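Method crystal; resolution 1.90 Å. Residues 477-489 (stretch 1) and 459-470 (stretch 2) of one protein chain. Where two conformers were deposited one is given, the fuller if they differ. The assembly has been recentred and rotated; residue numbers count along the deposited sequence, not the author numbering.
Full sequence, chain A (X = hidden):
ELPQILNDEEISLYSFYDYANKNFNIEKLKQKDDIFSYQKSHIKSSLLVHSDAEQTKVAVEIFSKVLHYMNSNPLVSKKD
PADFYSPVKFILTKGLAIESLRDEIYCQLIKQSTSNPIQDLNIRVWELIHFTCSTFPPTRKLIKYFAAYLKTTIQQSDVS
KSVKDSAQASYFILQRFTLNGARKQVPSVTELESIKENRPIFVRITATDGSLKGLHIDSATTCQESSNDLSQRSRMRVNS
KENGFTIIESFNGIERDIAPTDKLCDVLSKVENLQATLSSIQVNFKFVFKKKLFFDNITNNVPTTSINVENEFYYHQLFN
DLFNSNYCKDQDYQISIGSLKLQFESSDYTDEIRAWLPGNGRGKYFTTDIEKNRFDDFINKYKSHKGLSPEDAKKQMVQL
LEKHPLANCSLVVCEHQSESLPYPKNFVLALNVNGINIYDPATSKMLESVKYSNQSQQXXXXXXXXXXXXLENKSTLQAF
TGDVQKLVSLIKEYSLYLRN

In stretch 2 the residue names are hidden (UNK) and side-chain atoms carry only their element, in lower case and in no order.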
# COMPACT_ATOMS: atom_id res chain seq x y z
N LEU A 477 -3.89 -16.28 -25.26
CA LEU A 477 -5.13 -15.75 -24.73
C LEU A 477 -4.78 -14.40 -24.13
O LEU A 477 -3.99 -14.33 -23.19
CB LEU A 477 -5.68 -16.67 -23.63
CG LEU A 477 -6.77 -16.07 -22.72
CD1 LEU A 477 -7.98 -15.58 -23.49
CD2 LEU A 477 -7.20 -17.08 -21.65
N GLN A 478 -5.31 -13.33 -24.70
CA GLN A 478 -5.06 -12.00 -24.15
C GLN A 478 -6.18 -11.71 -23.18
O GLN A 478 -7.29 -11.31 -23.58
CB GLN A 478 -4.96 -10.92 -25.23
CG GLN A 478 -4.66 -9.54 -24.63
CD GLN A 478 -4.47 -8.46 -25.67
OE1 GLN A 478 -4.88 -8.61 -26.81
NE2 GLN A 478 -3.85 -7.35 -25.27
N ALA A 479 -5.90 -11.98 -21.91
CA ALA A 479 -6.89 -11.82 -20.85
C ALA A 479 -6.91 -10.39 -20.34
O ALA A 479 -5.97 -9.94 -19.69
CB ALA A 479 -6.58 -12.79 -19.69
N PHE A 480 -8.00 -9.68 -20.64
CA PHE A 480 -8.21 -8.34 -20.12
C PHE A 480 -8.75 -8.40 -18.71
O PHE A 480 -9.62 -9.20 -18.40
CB PHE A 480 -9.17 -7.55 -21.01
CG PHE A 480 -8.61 -7.28 -22.37
CD1 PHE A 480 -7.73 -6.22 -22.57
CD2 PHE A 480 -8.90 -8.11 -23.44
CE1 PHE A 480 -7.19 -5.96 -23.82
CE2 PHE A 480 -8.36 -7.86 -24.70
CZ PHE A 480 -7.51 -6.78 -24.89
N THR A 481 -8.22 -7.54 -17.85
CA THR A 481 -8.63 -7.55 -16.45
C THR A 481 -8.33 -6.19 -15.85
O THR A 481 -7.40 -5.51 -16.28
CB THR A 481 -7.91 -8.68 -15.67
OG1 THR A 481 -8.45 -8.76 -14.35
CG2 THR A 481 -6.39 -8.42 -15.61
N GLY A 482 -9.13 -5.78 -14.88
CA GLY A 482 -8.93 -4.49 -14.25
C GLY A 482 -7.67 -4.43 -13.39
O GLY A 482 -7.08 -3.37 -13.23
N ASP A 483 -7.28 -5.56 -12.82
CA ASP A 483 -6.13 -5.59 -11.90
C ASP A 483 -4.99 -6.39 -12.51
O ASP A 483 -4.68 -7.48 -12.04
CB ASP A 483 -6.54 -6.20 -10.56
CG ASP A 483 -5.52 -5.91 -9.44
OD1 ASP A 483 -4.36 -5.55 -9.69
OD2 ASP A 483 -5.89 -6.07 -8.28
N VAL A 484 -4.36 -5.83 -13.53
CA VAL A 484 -3.29 -6.52 -14.25
C VAL A 484 -2.15 -6.94 -13.33
O VAL A 484 -1.62 -8.04 -13.43
CB VAL A 484 -2.74 -5.67 -15.41
CG1 VAL A 484 -1.56 -6.36 -16.11
CG2 VAL A 484 -3.85 -5.39 -16.42
N GLN A 485 -1.76 -6.06 -12.41
CA GLN A 485 -0.65 -6.38 -11.53
C GLN A 485 -0.92 -7.63 -10.69
O GLN A 485 -0.02 -8.43 -10.45
CB GLN A 485 -0.29 -5.18 -10.63
CG GLN A 485 0.90 -5.44 -9.71
CD GLN A 485 1.25 -4.23 -8.87
OE1 GLN A 485 1.85 -3.28 -9.37
NE2 GLN A 485 0.86 -4.25 -7.60
N LYS A 486 -2.16 -7.80 -10.24
CA LYS A 486 -2.54 -8.99 -9.49
C LYS A 486 -2.32 -10.24 -10.32
O LYS A 486 -1.72 -11.21 -9.86
CB LYS A 486 -4.00 -8.92 -9.03
CG LYS A 486 -4.43 -10.10 -8.16
CD LYS A 486 -5.91 -10.04 -7.78
CE LYS A 486 -6.30 -11.25 -6.91
NZ LYS A 486 -7.75 -11.30 -6.51
N LEU A 487 -2.80 -10.22 -11.56
CA LEU A 487 -2.67 -11.39 -12.43
C LEU A 487 -1.20 -11.71 -12.72
O LEU A 487 -0.78 -12.85 -12.59
CB LEU A 487 -3.46 -11.18 -13.73
CG LEU A 487 -3.45 -12.36 -14.70
CD1 LEU A 487 -3.85 -13.64 -13.96
CD2 LEU A 487 -4.40 -12.08 -15.84
N VAL A 488 -0.42 -10.71 -13.11
CA VAL A 488 1.01 -10.90 -13.37
C VAL A 488 1.73 -11.45 -12.14
O VAL A 488 2.50 -12.42 -12.23
CB VAL A 488 1.70 -9.58 -13.81
CG1 VAL A 488 3.23 -9.73 -13.81
CG2 VAL A 488 1.19 -9.14 -15.19
N SER A 489 1.51 -10.84 -10.97
CA SER A 489 2.22 -11.28 -9.78
C SER A 489 1.78 -12.68 -9.33
O SER A 489 2.59 -13.44 -8.81
CB SER A 489 2.09 -10.26 -8.62
OG SER A 489 0.75 -10.17 -8.17
N UNK A 459 9.85 -13.10 -19.65
CA UNK A 459 9.20 -12.23 -20.62
C UNK A 459 7.70 -12.44 -20.75
O UNK A 459 7.15 -12.43 -21.85
c UNK A 459 9.87 -12.38 -21.99
c UNK A 459 11.01 -11.41 -22.19
n UNK A 459 10.79 -10.39 -23.01
o UNK A 459 12.08 -11.57 -21.61
N UNK A 460 7.03 -12.64 -19.62
CA UNK A 460 5.58 -12.68 -19.61
C UNK A 460 5.05 -11.36 -20.19
O UNK A 460 5.37 -10.28 -19.69
c UNK A 460 3.17 -12.78 -16.51
c UNK A 460 3.55 -12.80 -18.00
c UNK A 460 2.88 -13.97 -18.72
c UNK A 460 5.07 -12.86 -18.18
N UNK A 461 4.24 -11.46 -21.23
CA UNK A 461 3.71 -10.28 -21.92
C UNK A 461 2.46 -9.73 -21.23
O UNK A 461 1.50 -10.45 -21.01
c UNK A 461 2.15 -8.86 -26.57
c UNK A 461 2.87 -9.49 -24.22
c UNK A 461 2.63 -9.98 -25.66
c UNK A 461 3.39 -10.63 -23.38
n UNK A 461 2.07 -9.33 -27.99
N UNK A 462 2.50 -8.45 -20.87
CA UNK A 462 1.34 -7.78 -20.30
C UNK A 462 1.35 -6.31 -20.70
O UNK A 462 2.37 -5.79 -21.15
c UNK A 462 1.33 -7.90 -18.77
o UNK A 462 2.45 -7.24 -18.19
N UNK A 463 0.21 -5.64 -20.55
CA UNK A 463 0.15 -4.20 -20.75
C UNK A 463 -0.69 -3.56 -19.65
O UNK A 463 -0.84 -4.14 -18.57
c UNK A 463 -1.67 -4.41 -22.52
o UNK A 463 -2.47 -4.72 -21.63
o UNK A 463 -1.95 -4.53 -23.73
c UNK A 463 -0.32 -3.83 -22.17
N UNK A 464 -1.24 -2.38 -19.91
CA UNK A 464 -2.01 -1.67 -18.89
C UNK A 464 -3.30 -2.38 -18.55
O UNK A 464 -3.85 -2.20 -17.46
c UNK A 464 -1.08 0.61 -19.46
c UNK A 464 -2.32 -0.25 -19.37
o UNK A 464 -1.03 1.51 -20.34
o UNK A 464 -0.15 0.38 -18.66
N UNK A 465 -3.80 -3.17 -19.49
CA UNK A 465 -5.15 -3.73 -19.38
C UNK A 465 -5.25 -5.24 -19.52
O UNK A 465 -6.33 -5.80 -19.38
c UNK A 465 -6.32 -1.59 -20.13
c UNK A 465 -6.07 -3.07 -20.40
c UNK A 465 -7.26 -0.98 -21.16
c UNK A 465 -8.65 -1.58 -21.05
n UNK A 465 -9.57 -1.02 -22.08
N UNK A 466 -4.15 -5.92 -19.80
CA UNK A 466 -4.23 -7.34 -20.09
C UNK A 466 -2.96 -8.09 -19.76
O UNK A 466 -1.90 -7.48 -19.57
c UNK A 466 -4.55 -7.55 -21.57
o UNK A 466 -3.42 -7.18 -22.36
N UNK A 467 -3.07 -9.41 -19.68
CA UNK A 467 -1.91 -10.28 -19.62
C UNK A 467 -2.09 -11.32 -20.72
O UNK A 467 -3.17 -11.88 -20.88
c UNK A 467 -1.71 -9.97 -17.12
c UNK A 467 -0.53 -11.89 -18.25
c UNK A 467 -1.78 -10.99 -18.27
N UNK A 468 -1.03 -11.57 -21.47
CA UNK A 468 -1.06 -12.54 -22.55
C UNK A 468 -0.50 -13.88 -22.10
O UNK A 468 0.68 -14.01 -21.78
c UNK A 468 -0.30 -11.99 -23.75
o UNK A 468 -1.06 -10.94 -24.33
N UNK A 469 -1.38 -14.87 -22.05
CA UNK A 469 -1.03 -16.17 -21.50
C UNK A 469 -0.96 -17.18 -22.64
O UNK A 469 -1.82 -17.20 -23.51
c UNK A 469 -1.90 -18.04 -20.08
c UNK A 469 -3.42 -15.32 -18.74
c UNK A 469 -2.09 -16.60 -20.49
c UNK A 469 -2.04 -15.67 -19.26
N UNK A 470 0.08 -18.01 -22.63
CA UNK A 470 0.29 -18.94 -23.74
C UNK A 470 -0.41 -20.26 -23.46
O UNK A 470 -0.22 -20.88 -22.40
c UNK A 470 2.14 -17.15 -25.44
c UNK A 470 2.52 -17.88 -24.18
c UNK A 470 1.78 -19.19 -23.99
c UNK A 470 1.97 -20.11 -25.21
O HOH W 1 -6.35 -2.64 -16.08

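Position 459 carries two carbons, the second bearing one oxygen and one nitrogen, and lies out of reach of stretch 1: an amide on a short stem, N459. Position 460 has four carbons forked at the second, and one tip carbon lies 4.1 Å from V488 CG1, an apolar contact with the helix: the pattern of L460. At 461 four carbons run in a row to a nitrogen, extended and touching nothing on stretch 1: K461. Position 462 has one carbon and one oxygen, and the oxygen sits 3.8 Å from V488 CG2; a single hydroxyl on CB makes it S462.

Position 463 has two carbons, the second with two oxygens. Its backbone O lies 3.4 Å from V484 CG1, and one carboxylate oxygen is 3.7 Å from Q478 NE2. Its length and paired oxygens give D463, and its OD1 works locally, accepting from the backbone N of 465 at 3.0 Å, so the side chain braces the turn. Position 464 repeats the same atoms but its CB points away from stretch 1, while the backbone O of 464 lies 3.4 Å from V484 CG2: D464. At 465 four carbons again end in nitrogen; the backbone O of 465 accepts from T481 N at 3.0 Å, while the CB of 465 is 4.2 Å from F480 CD1. This is K465.

Position 466 offers one carbon and one oxygen. The oxygen is 2.9 Å from Q478 NE2, which donates to it, and the CB is 3.6 Å from F480 CD1. This is S466, and its OG in turn donates to D463 OD1 at 2.7 Å, a relay from strand to turn. Position 467 has three carbons forked at the first; one tip carbon meets V484 CG1 at 3.8 Å, L487 CD2 at 3.7 Å and V488 CG2 at 3.6 Å: V467. Position 468 has one carbon and one oxygen, the oxygen 3.9 Å from Q478 CG: S468. Position 469 has four carbons forked at the first, one arm two long, and the end of that arm lies 4.2 Å from A479 CB: I469. Position 470 has the same atoms but no contact with stretch 1: I470.

The rule is alternation. Antiparallel pairing ties L477 to I469 and A479 to V467, each through two N-to-O bonds of 2.9 Å between those residues' backbones. The side chains of these four share one face, where V484, L487 and V488 of the helix close over V467. Q478, F480, S466 and S468 occupy the other, more polar face. The backbone sets register, one face packs the helix, and the other links strand to turn.

Stretch 2 (459-470) NLKSDDKSVSII
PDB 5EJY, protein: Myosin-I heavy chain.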